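Local coordinates for protein glycerol-3-phosphate dehydrogenase [NAD(+)] (Dunaliella salina, PDB 6IUY) that probably interconverts sn-glycerol 3-phosphate and dihydroxyacetone phosphate with NAD, and pairs this dehydrogenase with a magnesium-binding, haloacid dehalogenase-like phosphatase part, at residues A[255-260]-A[287-292]; A[275-280]-A[441-446]; A[401-406]-A[428-433]. One frame throughout, in Å; residues are numbered along the deposited sequence.

All three contacts lie in the nucleotide-binding half of the dehydrogenase, around the mixed sheet that contains strands 257-262, 404-408 and 422-427. Contacts 1 and 2 have centres about 14 Å apart and touch: helix 266-282 packs Thr279 against Phe290 and Val275 against Val259. Contact 3 sits about 17 Å from contact 1 and about 19 Å from contact 2, centre to centre, and touches neither. Helix 431-441 nonetheless joins contacts 2 and 3. Along the chain, contacts 1 and 2 interleave, while contact 3 opens after contact 1 closes and is nested within contact 2. Contacts 1 and 3 thus join nearby parts of the Rossmann-type NAD-binding unit, contact 2 distant ones.

Contact 1 (A[255-260]-A[287-292]); sequences KRYKVT and GSVFEK
Tyr257 faces Phe290 in a parallel bridge held by two nearly straight backbone hydrogen bonds. Tyr257 N donates to Val289 O at 2.7 Å, and Glu291 N donates to Tyr257 O at 2.6 Å. Further along, a water continues the pairing, accepting from Val259 N and donating to Glu291 O.

Contacts round the two rings are mostly apolar. The Tyr257 ring takes Val289 O at its edge, in plane, while its CD1 meets Val289 CG2 at 3.5 Å. The Phe290 ring uses CD1 to meet both Tyr257 CB, at 3.9 Å, and Val259 CG2, at 4.1 Å.

Charged side chains gather at Glu291. Its chain runs beside that of Lys258, CG to CG at 3.2 Å. Arg256, bent at chi3 (-69°), brings NH1 within 3.4 Å of Glu291 OE2, a salt bridge with weak hydrogen-bond geometry whose planar groups stand 89° apart. With an alanine in place of Glu291, the Arg256 guanidinium would probably lose its carboxylate mate and Lys258 the chain it lies along.

Arg124, from the haloacid dehalogenase-like part, hydrogen-bonds to Lys255 O and Gly287 O. Helix 266-282, which packs on Phe290 as does helix 431-441, makes the beta-alpha-beta crossover from strand 257-262 towards its parallel neighbour, strand 293-297; strand 346-349 flanks strand 257-262 on the other side.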
loop_
_atom_site.group_PDB
_atom_site.type_symbol
_atom_site.label_atom_id
_atom_site.label_comp_id
_atom_site.label_asym_id
_atom_site.label_seq_id
_atom_site.Cartn_x
_atom_site.Cartn_y
_atom_site.Cartn_z
ATOM N N LYS A 255 -21.928 -28.879 -14.415
ATOM C CA LYS A 255 -20.889 -28.458 -15.355
ATOM C C LYS A 255 -19.505 -28.929 -14.881
ATOM O O LYS A 255 -19.185 -28.873 -13.682
ATOM C CB LYS A 255 -20.893 -26.940 -15.546
ATOM C CG LYS A 255 -20.288 -26.512 -16.888
ATOM C CD LYS A 255 -20.228 -25.001 -17.031
ATOM C CE LYS A 255 -19.778 -24.572 -18.429
ATOM N NZ LYS A 255 -19.842 -23.087 -18.625
ATOM N N ARG A 256 -18.707 -29.437 -15.822
ATOM C CA ARG A 256 -17.311 -29.784 -15.555
ATOM C C ARG A 256 -16.446 -28.985 -16.513
ATOM O O ARG A 256 -16.505 -29.178 -17.731
ATOM C CB ARG A 256 -17.049 -31.278 -15.726
ATOM C CG ARG A 256 -15.700 -31.699 -15.194
ATOM C CD ARG A 256 -15.330 -33.120 -15.586
ATOM N NE ARG A 256 -16.156 -34.115 -14.919
ATOM C CZ ARG A 256 -17.054 -34.878 -15.537
ATOM N NH1 ARG A 256 -17.237 -34.769 -16.849
ATOM N NH2 ARG A 256 -17.765 -35.757 -14.840
ATOM N N TYR A 257 -15.651 -28.077 -15.964
ATOM C CA TYR A 257 -14.916 -27.119 -16.776
ATOM C C TYR A 257 -13.703 -27.764 -17.434
ATOM O O TYR A 257 -12.939 -28.452 -16.761
ATOM C CB TYR A 257 -14.495 -25.928 -15.910
ATOM C CG TYR A 257 -15.642 -25.023 -15.545
ATOM C CD1 TYR A 257 -16.501 -25.333 -14.493
ATOM C CD2 TYR A 257 -15.880 -23.861 -16.257
ATOM C CE1 TYR A 257 -17.571 -24.493 -14.172
ATOM C CE2 TYR A 257 -16.927 -23.016 -15.933
ATOM C CZ TYR A 257 -17.769 -23.339 -14.899
ATOM O OH TYR A 257 -18.811 -22.497 -14.601
ATOM N N LYS A 258 -13.557 -27.598 -18.747
ATOM C CA LYS A 258 -12.303 -27.970 -19.425
ATOM C C LYS A 258 -11.403 -26.742 -19.440
ATOM O O LYS A 258 -11.848 -25.663 -19.820
ATOM C CB LYS A 258 -12.520 -28.450 -20.874
ATOM C CG LYS A 258 -13.302 -29.770 -21.052
ATOM C CD LYS A 258 -13.171 -30.284 -22.505
ATOM C CE LYS A 258 -14.431 -31.000 -22.989
ATOM N NZ LYS A 258 -14.881 -32.060 -22.048
ATOM N N VAL A 259 -10.147 -26.905 -19.042
ATOM C CA VAL A 259 -9.249 -25.759 -18.935
ATOM C C VAL A 259 -8.239 -25.734 -20.068
ATOM O O VAL A 259 -7.617 -26.749 -20.368
ATOM C CB VAL A 259 -8.496 -25.779 -17.599
ATOM C CG1 VAL A 259 -7.599 -24.548 -17.469
ATOM C CG2 VAL A 259 -9.499 -25.880 -16.436
ATOM N N THR A 260 -8.080 -24.575 -20.695
ATOM C CA THR A 260 -7.038 -24.386 -21.685
ATOM C C THR A 260 -6.147 -23.187 -21.336
ATOM O O THR A 260 -6.636 -22.062 -21.190
ATOM C CB THR A 260 -7.648 -24.199 -23.080
ATOM O OG1 THR A 260 -8.249 -25.434 -23.470
ATOM C CG2 THR A 260 -6.581 -23.808 -24.100
ATOM N N GLY A 287 -18.070 -35.372 -8.223
ATOM C CA GLY A 287 -18.637 -34.324 -9.059
ATOM C C GLY A 287 -17.666 -33.221 -9.447
ATOM O O GLY A 287 -18.033 -32.056 -9.411
ATOM N N SER A 288 -16.444 -33.593 -9.832
ATOM C CA SER A 288 -15.367 -32.631 -10.083
ATOM C C SER A 288 -15.786 -31.450 -10.932
ATOM O O SER A 288 -16.399 -31.635 -11.986
ATOM C CB SER A 288 -14.186 -33.315 -10.770
ATOM O OG SER A 288 -13.234 -32.351 -11.201
ATOM N N VAL A 289 -15.442 -30.237 -10.493
ATOM C CA VAL A 289 -15.754 -29.066 -11.302
ATOM C C VAL A 289 -14.782 -28.886 -12.490
ATOM O O VAL A 289 -15.032 -28.044 -13.359
ATOM C CB VAL A 289 -15.773 -27.775 -10.450
ATOM C CG1 VAL A 289 -14.382 -27.393 -10.013
ATOM C CG2 VAL A 289 -16.409 -26.627 -11.225
ATOM N N PHE A 290 -13.690 -29.662 -12.541
ATOM C CA PHE A 290 -12.726 -29.544 -13.658
ATOM C C PHE A 290 -12.443 -30.861 -14.397
ATOM O O PHE A 290 -12.331 -31.926 -13.776
ATOM C CB PHE A 290 -11.373 -28.988 -13.178
ATOM C CG PHE A 290 -11.471 -27.678 -12.477
ATOM C CD1 PHE A 290 -11.835 -26.548 -13.168
ATOM C CD2 PHE A 290 -11.174 -27.575 -11.131
ATOM C CE1 PHE A 290 -11.931 -25.349 -12.532
ATOM C CE2 PHE A 290 -11.264 -26.373 -10.489
ATOM C CZ PHE A 290 -11.646 -25.261 -11.184
ATOM N N GLU A 291 -12.293 -30.768 -15.715
ATOM C CA GLU A 291 -11.698 -31.859 -16.492
ATOM C C GLU A 291 -10.285 -32.102 -15.980
ATOM O O GLU A 291 -9.580 -31.149 -15.649
ATOM C CB GLU A 291 -11.672 -31.528 -17.987
ATOM C CG GLU A 291 -12.901 -31.984 -18.753
ATOM C CD GLU A 291 -13.154 -33.486 -18.610
ATOM O OE1 GLU A 291 -12.209 -34.284 -18.809
ATOM O OE2 GLU A 291 -14.301 -33.875 -18.283
ATOM N N LYS A 292 -9.873 -33.362 -15.897
ATOM C CA LYS A 292 -8.552 -33.676 -15.366
ATOM C C LYS A 292 -7.450 -33.128 -16.260
ATOM O O LYS A 292 -6.436 -32.612 -15.782
ATOM C CB LYS A 292 -8.361 -35.181 -15.192
ATOM C CG LYS A 292 -7.009 -35.518 -14.584
ATOM C CD LYS A 292 -6.823 -37.013 -14.374
ATOM C CE LYS A 292 -5.512 -37.304 -13.662
ATOM N NZ LYS A 292 -5.363 -38.756 -13.333
HETATM O O HOH W 1 -9.379 -29.189 -17.652
#

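Contact 2 (A[275-280]-A[441-446]); sequences VAQSTA and FQRPYF
Phe441, at the end of helix 431-441, presents a ring face to Val275 of helix 266-282. Val275 CG2 sits 3.8 Å from the centroid of the Phe441 ring and 18° off its normal, a CH-pi contact. The Phe441 side chain is about 6 Å from that of the NAD-binding residue Trp267 and about 10 Å from the bound NAD, so this packing is near the cofactor site without reaching it.

Gln442 leaves the helical conformation, and the chain enters a type I turn from Arg443 to Phe446. Arg443, bent at chi2 and chi3, folds against helix 266-282, where Gln277 CB lies over one face of its guanidinium. Its NH1 donates to Ser278 OG at 2.9 Å, with the oxygen 27° out of the guanidinium plane, and also forms a salt bridge with Glu281. Its NE makes only a weak bond to Gln277 OE1, at 3.1 Å. Within the turn, Arg443 CB covers one face of the Tyr445 ring.

The Tyr445 and Gln277 side chains come from opposite directions, amide and ring planes 80° apart. Tyr445 OH donates to Gln277 OE1 at 2.6 Å, with that oxygen near the ring plane.

The Tyr445 hydroxyl and, weakly, Arg443 NE thus converge on Gln277 OE1 while NE2 hydrogen-bonds to Glu419, which together would fix the amide's orientation. Ser278 OG likewise has two roles, accepting from Arg443 and hydrogen-bonding to Leu440 O. Arg443, between these groups and Glu281, is likely to have its positive charge stabilised by that carboxylate.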
loop_
_atom_site.group_PDB
_atom_site.type_symbol
_atom_site.label_atom_id
_atom_site.label_comp_id
_atom_site.label_asym_id
_atom_site.label_seq_id
_atom_site.Cartn_x
_atom_site.Cartn_y
_atom_site.Cartn_z
ATOM N N VAL A 275 -2.135 -25.200 -12.012
ATOM C CA VAL A 275 -3.484 -25.453 -12.501
ATOM C C VAL A 275 -3.734 -26.944 -12.749
ATOM O O VAL A 275 -4.783 -27.500 -12.383
ATOM C CB VAL A 275 -3.692 -24.646 -13.766
ATOM C CG1 VAL A 275 -4.713 -25.275 -14.682
ATOM C CG2 VAL A 275 -4.009 -23.200 -13.386
ATOM N N ALA A 276 -2.744 -27.616 -13.321
ATOM C CA ALA A 276 -2.867 -29.046 -13.534
ATOM C C ALA A 276 -2.925 -29.820 -12.211
ATOM O O ALA A 276 -3.627 -30.825 -12.121
ATOM C CB ALA A 276 -1.717 -29.551 -14.422
ATOM N N GLN A 277 -2.199 -29.373 -11.185
ATOM C CA GLN A 277 -2.254 -30.049 -9.876
ATOM C C GLN A 277 -3.640 -29.962 -9.257
ATOM O O GLN A 277 -4.099 -30.928 -8.655
ATOM C CB GLN A 277 -1.236 -29.468 -8.889
ATOM C CG GLN A 277 0.198 -29.777 -9.250
ATOM C CD GLN A 277 1.190 -29.046 -8.385
ATOM O OE1 GLN A 277 0.868 -28.025 -7.749
ATOM N NE2 GLN A 277 2.420 -29.561 -8.356
ATOM N N SER A 278 -4.291 -28.806 -9.401
ATOM C CA SER A 278 -5.640 -28.603 -8.883
ATOM C C SER A 278 -6.700 -29.510 -9.551
ATOM O O SER A 278 -7.524 -30.113 -8.860
ATOM C CB SER A 278 -6.038 -27.138 -9.041
ATOM O OG SER A 278 -5.223 -26.312 -8.209
ATOM N N THR A 279 -6.692 -29.589 -10.881
ATOM C CA THR A 279 -7.658 -30.423 -11.587
ATOM C C THR A 279 -7.424 -31.895 -11.305
ATOM O O THR A 279 -8.376 -32.683 -11.198
ATOM C CB THR A 279 -7.609 -30.207 -13.088
ATOM O OG1 THR A 279 -6.331 -30.616 -13.585
ATOM C CG2 THR A 279 -7.817 -28.763 -13.378
ATOM N N ALA A 280 -6.161 -32.278 -11.171
ATOM C CA ALA A 280 -5.890 -33.656 -10.821
ATOM C C ALA A 280 -6.492 -33.969 -9.445
ATOM O O ALA A 280 -6.955 -35.081 -9.207
ATOM C CB ALA A 280 -4.404 -33.936 -10.841
ATOM N N PHE A 441 -6.250 -22.110 -9.206
ATOM C CA PHE A 441 -4.872 -21.649 -9.018
ATOM C C PHE A 441 -4.262 -21.824 -7.618
ATOM O O PHE A 441 -3.047 -21.974 -7.487
ATOM C CB PHE A 441 -4.772 -20.169 -9.383
ATOM C CG PHE A 441 -4.698 -19.904 -10.858
ATOM C CD1 PHE A 441 -3.477 -19.938 -11.519
ATOM C CD2 PHE A 441 -5.841 -19.584 -11.581
ATOM C CE1 PHE A 441 -3.397 -19.671 -12.870
ATOM C CE2 PHE A 441 -5.772 -19.317 -12.940
ATOM C CZ PHE A 441 -4.551 -19.361 -13.587
ATOM N N GLN A 442 -5.064 -21.774 -6.563
ATOM C CA GLN A 442 -4.472 -21.850 -5.224
ATOM C C GLN A 442 -3.873 -23.219 -4.908
ATOM O O GLN A 442 -4.564 -24.249 -4.960
ATOM C CB GLN A 442 -5.499 -21.494 -4.147
ATOM C CG GLN A 442 -4.933 -21.495 -2.730
ATOM C CD GLN A 442 -5.802 -20.693 -1.777
ATOM O OE1 GLN A 442 -5.801 -19.458 -1.797
ATOM N NE2 GLN A 442 -6.577 -21.395 -0.958
ATOM N N ARG A 443 -2.590 -23.210 -4.553
ATOM C CA ARG A 443 -1.868 -24.404 -4.122
ATOM C C ARG A 443 -1.362 -24.187 -2.690
ATOM O O ARG A 443 -1.474 -23.091 -2.157
ATOM C CB ARG A 443 -0.704 -24.699 -5.078
ATOM C CG ARG A 443 -1.051 -24.550 -6.564
ATOM C CD ARG A 443 -1.997 -25.637 -6.976
ATOM N NE ARG A 443 -1.616 -26.885 -6.329
ATOM C CZ ARG A 443 -2.476 -27.802 -5.887
ATOM N NH1 ARG A 443 -3.789 -27.608 -6.021
ATOM N NH2 ARG A 443 -2.018 -28.905 -5.304
ATOM N N PRO A 444 -0.815 -25.222 -2.052
ATOM C CA PRO A 444 -0.309 -24.974 -0.694
ATOM C C PRO A 444 0.886 -24.025 -0.668
ATOM O O PRO A 444 1.172 -23.465 0.384
ATOM C CB PRO A 444 0.095 -26.363 -0.207
ATOM C CG PRO A 444 -0.714 -27.303 -1.038
ATOM C CD PRO A 444 -0.826 -26.651 -2.384
ATOM N N TYR A 445 1.553 -23.829 -1.806
ATOM C CA TYR A 445 2.703 -22.927 -1.888
ATOM C C TYR A 445 2.361 -21.666 -2.684
ATOM O O TYR A 445 3.210 -20.821 -2.955
ATOM C CB TYR A 445 3.897 -23.650 -2.534
ATOM C CG TYR A 445 3.542 -24.262 -3.864
ATOM C CD1 TYR A 445 3.608 -23.516 -5.035
ATOM C CD2 TYR A 445 3.104 -25.574 -3.946
ATOM C CE1 TYR A 445 3.266 -24.075 -6.265
ATOM C CE2 TYR A 445 2.748 -26.141 -5.161
ATOM C CZ TYR A 445 2.829 -25.388 -6.320
ATOM O OH TYR A 445 2.477 -25.955 -7.532
ATOM N N PHE A 446 1.106 -21.542 -3.072
ATOM C CA PHE A 446 0.689 -20.407 -3.878
ATOM C C PHE A 446 -0.658 -19.905 -3.341
ATOM O O PHE A 446 -1.718 -20.392 -3.747
ATOM C CB PHE A 446 0.615 -20.806 -5.372
ATOM C CG PHE A 446 0.528 -19.628 -6.315
ATOM C CD1 PHE A 446 1.579 -18.728 -6.415
ATOM C CD2 PHE A 446 -0.604 -19.422 -7.096
ATOM C CE1 PHE A 446 1.527 -17.639 -7.271
ATOM C CE2 PHE A 446 -0.680 -18.328 -7.966
ATOM C CZ PHE A 446 0.396 -17.426 -8.044
#

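Contact 3 (A[401-406]-A[428-433]); sequences GIDCSV and YANRES
The carboxylate of Asp403 and the amide of Asn430 approach with their planes 60° apart and their side chains crossing at about a right angle. The approach is loose: Asp403 OD1 and Asn430 ND2 are 4.0 Å apart. Ala429 fills in beside them, its CB 3.8 Å from Asp403 CB. The Tyr428 ring has Arg431 CA over one face, 3.9 Å above its plane, and it is Tyr428 CA and CB that adjoin Ser405.

Asn430 is at the N-cap position of helix 431-441, the helix that follows strand 422-427 in this NAD-binding domain. Its OD1 accepts from Ser433 OG at 3.0 Å, the hydroxyl standing above the carbonyl plane by 40°, so the Asn430 side chain is tied to the first turn of the helix.

Ser405, on strand 404-408, makes the one hydrogen bond across the contact. A chi1 of -57° sets OG beside the backbone N and turns it to Ala429 N, from which it accepts at 3.1 Å; Ser433 CB lies 3.9 Å from the same Ser405 OG. The Ser405 backbone pairs with Ala375 and Ser377 of strand 374-377, while Val406 bonds through its backbone to Ala427 at the end of the antiparallel strand 422-427.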
loop_
_atom_site.group_PDB
_atom_site.type_symbol
_atom_site.label_atom_id
_atom_site.label_comp_id
_atom_site.label_asym_id
_atom_site.label_seq_id
_atom_site.Cartn_x
_atom_site.Cartn_y
_atom_site.Cartn_z
ATOM N N GLY A 401 -15.898 -10.829 -26.286
ATOM C CA GLY A 401 -17.211 -10.659 -25.679
ATOM C C GLY A 401 -17.458 -11.462 -24.419
ATOM O O GLY A 401 -18.601 -11.761 -24.070
ATOM N N ILE A 402 -16.386 -11.822 -23.729
ATOM C CA ILE A 402 -16.518 -12.522 -22.466
ATOM C C ILE A 402 -15.874 -11.730 -21.326
ATOM O O ILE A 402 -15.012 -10.868 -21.546
ATOM C CB ILE A 402 -15.882 -13.906 -22.532
ATOM C CG1 ILE A 402 -14.435 -13.790 -22.998
ATOM C CG2 ILE A 402 -16.666 -14.819 -23.484
ATOM C CD1 ILE A 402 -13.688 -15.102 -22.912
ATOM N N ASP A 403 -16.283 -12.039 -20.103
ATOM C CA ASP A 403 -15.725 -11.364 -18.945
ATOM C C ASP A 403 -14.364 -11.953 -18.620
ATOM O O ASP A 403 -14.139 -13.147 -18.801
ATOM C CB ASP A 403 -16.674 -11.457 -17.752
ATOM C CG ASP A 403 -17.790 -10.430 -17.832
ATOM O OD1 ASP A 403 -17.704 -9.382 -17.149
ATOM O OD2 ASP A 403 -18.741 -10.657 -18.613
ATOM N N CYS A 404 -13.447 -11.107 -18.159
ATOM C CA CYS A 404 -12.077 -11.558 -17.951
ATOM C C CYS A 404 -11.505 -11.069 -16.627
ATOM O O CYS A 404 -11.349 -9.869 -16.415
ATOM C CB CYS A 404 -11.199 -11.103 -19.112
ATOM S SG CYS A 404 -9.507 -11.789 -19.084
ATOM N N SER A 405 -11.207 -12.018 -15.746
ATOM C CA SER A 405 -10.518 -11.737 -14.495
ATOM C C SER A 405 -9.010 -11.572 -14.754
ATOM O O SER A 405 -8.561 -11.730 -15.897
ATOM C CB SER A 405 -10.757 -12.875 -13.503
ATOM O OG SER A 405 -12.140 -13.079 -13.284
ATOM N N VAL A 406 -8.238 -11.268 -13.706
ATOM C CA VAL A 406 -6.779 -11.264 -13.787
ATOM C C VAL A 406 -6.158 -11.941 -12.585
ATOM O O VAL A 406 -6.774 -12.045 -11.511
ATOM C CB VAL A 406 -6.191 -9.854 -13.883
ATOM C CG1 VAL A 406 -6.672 -9.152 -15.156
ATOM C CG2 VAL A 406 -6.493 -9.045 -12.589
ATOM N N TYR A 428 -11.448 -10.610 -9.667
ATOM C CA TYR A 428 -12.516 -11.288 -10.405
ATOM C C TYR A 428 -13.436 -10.322 -11.128
ATOM O O TYR A 428 -13.692 -9.205 -10.659
ATOM C CB TYR A 428 -13.333 -12.194 -9.468
ATOM C CG TYR A 428 -13.869 -11.527 -8.214
ATOM C CD1 TYR A 428 -14.903 -10.592 -8.278
ATOM C CD2 TYR A 428 -13.355 -11.846 -6.958
ATOM C CE1 TYR A 428 -15.395 -9.990 -7.130
ATOM C CE2 TYR A 428 -13.853 -11.253 -5.804
ATOM C CZ TYR A 428 -14.869 -10.331 -5.902
ATOM O OH TYR A 428 -15.350 -9.737 -4.762
ATOM N N ALA A 429 -13.928 -10.764 -12.283
ATOM C CA ALA A 429 -14.840 -9.976 -13.097
ATOM C C ALA A 429 -16.188 -9.889 -12.401
ATOM O O ALA A 429 -16.880 -8.876 -12.466
ATOM C CB ALA A 429 -14.984 -10.602 -14.497
ATOM N N ASN A 430 -16.543 -10.990 -11.752
ATOM C CA ASN A 430 -17.723 -11.094 -10.913
ATOM C C ASN A 430 -17.424 -12.180 -9.901
ATOM O O ASN A 430 -16.482 -12.942 -10.090
ATOM C CB ASN A 430 -18.966 -11.417 -11.739
ATOM C CG ASN A 430 -18.670 -12.375 -12.861
ATOM O OD1 ASN A 430 -18.434 -13.565 -12.628
ATOM N ND2 ASN A 430 -18.654 -11.861 -14.092
ATOM N N ARG A 431 -18.200 -12.251 -8.830
ATOM C CA ARG A 431 -17.867 -13.114 -7.694
ATOM C C ARG A 431 -17.887 -14.609 -7.990
ATOM O O ARG A 431 -17.194 -15.385 -7.320
ATOM C CB ARG A 431 -18.825 -12.842 -6.529
ATOM C CG ARG A 431 -18.333 -11.808 -5.525
ATOM C CD ARG A 431 -19.450 -11.413 -4.565
ATOM N NE ARG A 431 -19.013 -10.432 -3.576
ATOM C CZ ARG A 431 -19.840 -9.767 -2.775
ATOM N NH1 ARG A 431 -21.151 -9.974 -2.863
ATOM N NH2 ARG A 431 -19.364 -8.887 -1.897
ATOM N N GLU A 432 -18.695 -15.027 -8.958
ATOM C CA GLU A 432 -18.778 -16.450 -9.262
ATOM C C GLU A 432 -17.461 -16.924 -9.874
ATOM O O GLU A 432 -16.962 -18.007 -9.550
ATOM C CB GLU A 432 -19.955 -16.737 -10.199
ATOM C CG GLU A 432 -21.269 -16.116 -9.723
ATOM C CD GLU A 432 -21.513 -14.736 -10.305
ATOM O OE1 GLU A 432 -21.763 -14.656 -11.532
ATOM O OE2 GLU A 432 -21.461 -13.734 -9.548
ATOM N N SER A 433 -16.901 -16.107 -10.760
ATOM C CA SER A 433 -15.618 -16.417 -11.381
ATOM C C SER A 433 -14.538 -16.604 -10.317
ATOM O O SER A 433 -13.807 -17.595 -10.333
ATOM C CB SER A 433 -15.200 -15.303 -12.351
ATOM O OG SER A 433 -16.078 -15.186 -13.452
#